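Local coordinates for protein thiamine pyrophosphokinase (Candida albicans, PDB 2G9Z) that catalyses the transfer of a pyrophosphate group from ATP to thiamine, making thiamine pyrophosphate, with magnesium ions at the active site, at residues Val124-Ser129 / Phe156-His161; Leu67-Lys72 / Val88-Gly93. All coordinates share one frame; numbering follows the deposited sequence.

Contact 1: Val124-Ser129 / Phe156-His161; sequences VGDFDS and FTKSIH. With MG (magnesium ion), chain C; MG (magnesium ion), chain D; VNP (3-[(4-amino-2-methylpyrimidin-5-yl)methyl]-5-(2-{[hydroxy(phosphonoamino)phosphoryl]oxy}ethyl)-4-methyl-1,3-thiazol-3-I um), chain H.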
# COMPACT_ATOMS: atom_id res chain seq x y z
N VAL A 124 3.69 -13.13 -19.35
CA VAL A 124 2.48 -13.87 -19.00
C VAL A 124 1.33 -13.04 -18.43
O VAL A 124 1.53 -11.92 -17.96
CB VAL A 124 2.81 -15.04 -18.02
CG1 VAL A 124 4.32 -15.14 -17.80
CG2 VAL A 124 2.07 -14.89 -16.71
N GLY A 125 0.13 -13.61 -18.48
CA GLY A 125 -1.05 -12.94 -17.96
C GLY A 125 -2.23 -13.08 -18.90
O GLY A 125 -2.18 -13.84 -19.86
N ASP A 126 -3.32 -12.36 -18.62
CA ASP A 126 -4.49 -12.43 -19.49
C ASP A 126 -4.38 -11.49 -20.68
O ASP A 126 -5.22 -11.49 -21.57
CB ASP A 126 -5.77 -12.14 -18.70
CG ASP A 126 -5.67 -10.86 -17.90
OD1 ASP A 126 -4.66 -10.15 -18.04
OD2 ASP A 126 -6.61 -10.58 -17.14
N PHE A 127 -3.31 -10.69 -20.68
CA PHE A 127 -3.02 -9.75 -21.76
C PHE A 127 -4.06 -8.69 -22.08
O PHE A 127 -4.32 -8.40 -23.25
CB PHE A 127 -2.67 -10.52 -23.04
CG PHE A 127 -1.48 -11.41 -22.90
CD1 PHE A 127 -0.43 -11.08 -22.05
CD2 PHE A 127 -1.39 -12.59 -23.63
CE1 PHE A 127 0.69 -11.90 -21.93
CE2 PHE A 127 -0.28 -13.42 -23.52
CZ PHE A 127 0.77 -13.07 -22.67
N ASP A 128 -4.65 -8.09 -21.06
CA ASP A 128 -5.63 -7.04 -21.30
C ASP A 128 -5.01 -5.66 -21.10
O ASP A 128 -5.70 -4.64 -21.18
CB ASP A 128 -6.85 -7.20 -20.39
CG ASP A 128 -6.48 -7.35 -18.93
OD1 ASP A 128 -5.30 -7.20 -18.57
OD2 ASP A 128 -7.40 -7.62 -18.14
N SER A 129 -3.70 -5.62 -20.84
CA SER A 129 -3.01 -4.35 -20.65
C SER A 129 -1.84 -4.21 -21.63
O SER A 129 -1.58 -3.12 -22.12
CB SER A 129 -2.51 -4.21 -19.21
OG SER A 129 -1.50 -5.15 -18.91
N PHE A 156 0.14 -11.24 -11.58
CA PHE A 156 1.23 -11.43 -10.64
C PHE A 156 1.38 -12.90 -10.30
O PHE A 156 2.47 -13.48 -10.43
CB PHE A 156 0.98 -10.65 -9.35
CG PHE A 156 2.03 -10.87 -8.30
CD1 PHE A 156 3.22 -10.16 -8.33
CD2 PHE A 156 1.85 -11.83 -7.30
CE1 PHE A 156 4.23 -10.40 -7.39
CE2 PHE A 156 2.85 -12.08 -6.36
CZ PHE A 156 4.04 -11.36 -6.41
N THR A 157 0.29 -13.50 -9.85
CA THR A 157 0.29 -14.91 -9.47
C THR A 157 0.62 -15.82 -10.64
O THR A 157 1.40 -16.76 -10.50
CB THR A 157 -1.08 -15.30 -8.87
OG1 THR A 157 -1.32 -14.51 -7.69
CG2 THR A 157 -1.09 -16.77 -8.48
N LYS A 158 0.03 -15.54 -11.80
CA LYS A 158 0.31 -16.35 -12.99
C LYS A 158 1.79 -16.29 -13.31
O LYS A 158 2.38 -17.30 -13.72
CB LYS A 158 -0.52 -15.85 -14.18
CG LYS A 158 -2.01 -16.10 -14.01
CD LYS A 158 -2.84 -15.29 -14.99
CE LYS A 158 -4.32 -15.53 -14.77
NZ LYS A 158 -5.19 -14.72 -15.67
N SER A 159 2.41 -15.13 -13.10
CA SER A 159 3.84 -14.97 -13.37
C SER A 159 4.68 -15.76 -12.37
O SER A 159 5.68 -16.37 -12.74
CB SER A 159 4.24 -13.48 -13.31
OG SER A 159 3.68 -12.77 -14.40
N ILE A 160 4.29 -15.71 -11.10
CA ILE A 160 5.02 -16.44 -10.07
C ILE A 160 4.98 -17.94 -10.40
O ILE A 160 5.99 -18.63 -10.31
CB ILE A 160 4.40 -16.22 -8.66
CG1 ILE A 160 4.65 -14.78 -8.20
CG2 ILE A 160 4.99 -17.21 -7.66
CD1 ILE A 160 6.13 -14.43 -8.01
N HIS A 161 3.81 -18.42 -10.78
CA HIS A 161 3.65 -19.83 -11.14
C HIS A 161 4.56 -20.17 -12.31
O HIS A 161 5.17 -21.24 -12.34
CB HIS A 161 2.19 -20.12 -11.50
CG HIS A 161 1.32 -20.38 -10.32
ND1 HIS A 161 -0.05 -20.22 -10.35
CD2 HIS A 161 1.62 -20.81 -9.07
CE1 HIS A 161 -0.55 -20.54 -9.17
NE2 HIS A 161 0.44 -20.90 -8.37
MG MG C . -3.69 -8.27 -17.27
MG MG D . -6.97 -8.56 -16.25
O2G VNP H . -7.58 -7.23 -14.78
PG VNP H . -6.59 -6.32 -13.89
O3G VNP H . -7.35 -5.50 -12.92
O1G VNP H . -5.78 -5.40 -14.94
N3B VNP H . -5.51 -7.29 -13.17
PB VNP H . -5.17 -8.63 -14.01
O2B VNP H . -4.07 -9.35 -13.34
O1B VNP H . -4.96 -8.24 -15.43
O1 VNP H . -6.51 -9.51 -13.93
C7 VNP H . -7.08 -10.00 -12.71
C12 VNP H . -7.84 -11.28 -13.07
C11 VNP H . -8.63 -11.95 -11.95
C10 VNP H . -10.00 -11.35 -11.62
CM4 VNP H . -10.87 -10.66 -12.68
S1 VNP H . -7.89 -11.99 -10.28
C9 VNP H . -9.46 -11.94 -9.49
N5 VNP H . -10.37 -11.46 -10.34
C7A VNP H . -11.68 -10.97 -9.90
C5A VNP H . -12.19 -11.64 -8.62
C6A VNP H . -12.35 -10.82 -7.51
N1A VNP H . -12.88 -11.28 -6.39
C2A VNP H . -13.28 -12.56 -6.30
CM2 VNP H . -13.93 -13.05 -5.00
N3A VNP H . -13.14 -13.39 -7.34
C4A VNP H . -12.60 -12.97 -8.49
N4A VNP H . -12.46 -13.83 -9.49
O HOH W 1 -3.25 -6.14 -16.34
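V124 and K158 lead a buried strand-to-helix packing contact, in which helix 155-170 lies against the C-terminal end of strand 122-125 at the edge of the active site. No hydrogen bond joins the two segments. V124 CG2 does most of the touching. It lies 3.7 Å from K158 CB and 3.5 Å from S159 OG, so it sits against the helix where these two residues follow each other. V124 CG1 is modelled eclipsing the backbone N (chi1 -4°), which may be strain or an imperfect fit. S159 OG turns back to the carbonyl of D155 within its own helix, so it meets V124 by packing alone.

The K158 chain starts with CG anti to its carbonyl carbon (chi1 -68°) and then runs extended alongside the strand end. Its CD passes 4.2 Å from G125 CA. Its NZ comes 4.0 Å from D126 CB but makes its hydrogen bonds to the carbonyls of Q148 and S150. The amine is 4.6 Å from D126 OD2, so the opposite charges are near without forming a salt bridge. A further magnesium ion lies at a site formed by D155 and K158.

Beyond the strand the chain turns through a DxD motif. D126 and D128 each bridge two magnesium ions, with one carboxylate oxygen on each. D126 OD1 is 2.2 Å from the chain C magnesium, and D126 OD2 is 2.2 Å from the chain D magnesium. Oxygen O1B of the bound VNP, an imido analogue of thiamine pyrophosphate, also bridges both metals. D91 and D155 complete the protein ligands of the chain C magnesium. The two bridged ions probably offset the negative charge of the aspartates and the diphosphate analogue, consistent with a site built for pyrophosphate transfer.

Contact 2: Leu67-Lys72 / Val88-Gly93; sequences LILNQK and VCADGG. With MG (magnesium ion), chain C.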
# COMPACT_ATOMS: atom_id res chain seq x y z
N LEU A 67 10.86 -9.79 -11.92
CA LEU A 67 9.46 -9.81 -12.32
C LEU A 67 9.03 -8.37 -12.51
O LEU A 67 9.13 -7.56 -11.58
CB LEU A 67 8.61 -10.50 -11.26
CG LEU A 67 7.09 -10.51 -11.47
CD1 LEU A 67 6.75 -10.99 -12.88
CD2 LEU A 67 6.45 -11.42 -10.42
N ILE A 68 8.56 -8.04 -13.70
CA ILE A 68 8.16 -6.67 -14.01
C ILE A 68 6.67 -6.48 -14.21
O ILE A 68 6.09 -6.99 -15.18
CB ILE A 68 8.89 -6.17 -15.28
CG1 ILE A 68 10.40 -6.37 -15.12
CG2 ILE A 68 8.55 -4.69 -15.52
CD1 ILE A 68 11.19 -6.15 -16.39
N LEU A 69 6.04 -5.76 -13.30
CA LEU A 69 4.61 -5.50 -13.42
C LEU A 69 4.37 -4.18 -14.16
O LEU A 69 5.32 -3.50 -14.56
CB LEU A 69 3.94 -5.51 -12.05
CG LEU A 69 3.43 -6.91 -11.66
CD1 LEU A 69 4.58 -7.91 -11.66
CD2 LEU A 69 2.78 -6.85 -10.28
N ASN A 70 3.11 -3.83 -14.32
CA ASN A 70 2.72 -2.65 -15.08
C ASN A 70 2.74 -1.25 -14.44
O ASN A 70 1.71 -0.76 -13.98
CB ASN A 70 1.35 -2.91 -15.70
CG ASN A 70 0.97 -1.88 -16.75
OD1 ASN A 70 1.83 -1.24 -17.35
ND2 ASN A 70 -0.33 -1.73 -16.98
N GLN A 71 3.91 -0.62 -14.47
CA GLN A 71 4.10 0.74 -13.96
C GLN A 71 5.41 1.27 -14.53
O GLN A 71 6.32 0.50 -14.83
CB GLN A 71 4.14 0.77 -12.42
CG GLN A 71 2.75 0.83 -11.77
CD GLN A 71 2.80 1.10 -10.27
OE1 GLN A 71 3.05 0.20 -9.47
NE2 GLN A 71 2.57 2.35 -9.88
N LYS A 72 5.50 2.59 -14.68
CA LYS A 72 6.70 3.19 -15.24
C LYS A 72 7.91 2.79 -14.41
O LYS A 72 7.91 2.90 -13.19
CB LYS A 72 6.55 4.71 -15.28
CG LYS A 72 7.60 5.42 -16.11
CD LYS A 72 7.23 6.88 -16.32
CE LYS A 72 8.25 7.60 -17.18
NZ LYS A 72 9.58 7.65 -16.52
N VAL A 88 10.84 -11.89 -16.16
CA VAL A 88 9.44 -12.13 -16.51
C VAL A 88 8.62 -10.85 -16.46
O VAL A 88 8.70 -10.09 -15.49
CB VAL A 88 8.79 -13.13 -15.52
CG1 VAL A 88 7.32 -13.33 -15.88
CG2 VAL A 88 9.55 -14.44 -15.52
N CYS A 89 7.83 -10.61 -17.50
CA CYS A 89 6.96 -9.44 -17.54
C CYS A 89 5.53 -9.91 -17.32
O CYS A 89 5.06 -10.83 -18.00
CB CYS A 89 7.02 -8.71 -18.88
SG CYS A 89 8.54 -7.82 -19.20
N ALA A 90 4.84 -9.31 -16.36
CA ALA A 90 3.46 -9.66 -16.10
C ALA A 90 2.60 -8.73 -16.96
O ALA A 90 2.45 -7.55 -16.64
CB ALA A 90 3.13 -9.46 -14.61
N ASP A 91 2.08 -9.26 -18.06
CA ASP A 91 1.24 -8.50 -18.99
C ASP A 91 1.77 -7.09 -19.25
O ASP A 91 2.81 -6.92 -19.87
CB ASP A 91 -0.20 -8.42 -18.44
CG ASP A 91 -1.20 -7.95 -19.49
OD1 ASP A 91 -0.79 -7.58 -20.61
OD2 ASP A 91 -2.41 -7.95 -19.20
N GLY A 92 1.05 -6.08 -18.75
CA GLY A 92 1.45 -4.69 -18.94
C GLY A 92 2.91 -4.39 -18.63
O GLY A 92 3.46 -3.42 -19.13
N GLY A 93 3.52 -5.22 -17.79
CA GLY A 93 4.92 -5.02 -17.45
C GLY A 93 5.80 -4.98 -18.69
O GLY A 93 6.90 -4.41 -18.66
MG MG C . -3.69 -8.27 -17.27
O HOH W 2 1.36 -6.40 -13.92
O HOH W 1 -3.25 -6.14 -16.34
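L67 and V88 meet on one face of the sheet, where their side chains cross obliquely. L67 has CG anti to its backbone N (chi1 175°). Its CD1 lies 3.4 Å from V88 O and meets V88 CG1 at 3.8 Å. The same face carries A90, whose CB lies 3.6 Å from L69 CD1. Helix 155-170 packs on this side, with F156 and S159 against L67. On the opposite face, I68 CD1 meets C89 SG at 4.2 Å, and helix 93-100 lies against C89.

The backbones beneath are parallel neighbours, strands 64-68 and 86-90, joined through helix 77-81 as a beta-alpha-beta unit. Between 67-72 and 88-93, both backbone hydrogen bonds use I68. Its N-H bonds to V88 O at 2.7 Å. Its own O takes the A90 N-H at 2.9 Å.

From the strand end, A90 to G93 form a type II' turn, closed by G93 N to A90 O. The G93 backbone packs close against the other segment. Its CA makes CH...O contacts with I68 O, at 3.2 Å, and with L69 O. A water bridges N70 N and A90 O. D91, at the second position of the turn, sends OD2 to the chain C magnesium at 2.3 Å.

How the contacts relate
From the N terminus, strand 64-68 comes first. Contact 2 closes the loop from it through helix 77-81 to strand 86-90. Contact 1 opens only after that, so the two lie in series and neither nest nor cross. It closes the loop from strand 122-125 through helix 132-139 and strand 144-147 to helix 155-170. The parts then meet in space. Strands 86-90 and 122-125 are neighbours in one sheet, with V124 O 2.7 Å from D91 N, a probable hydrogen bond. S129 OG also reaches D91 OD2, probably hydrogen-bonded. Contact 2 gives D91 and contact 1 gives D126 and D128 to the chain C magnesium, which unites the ends of the two strands.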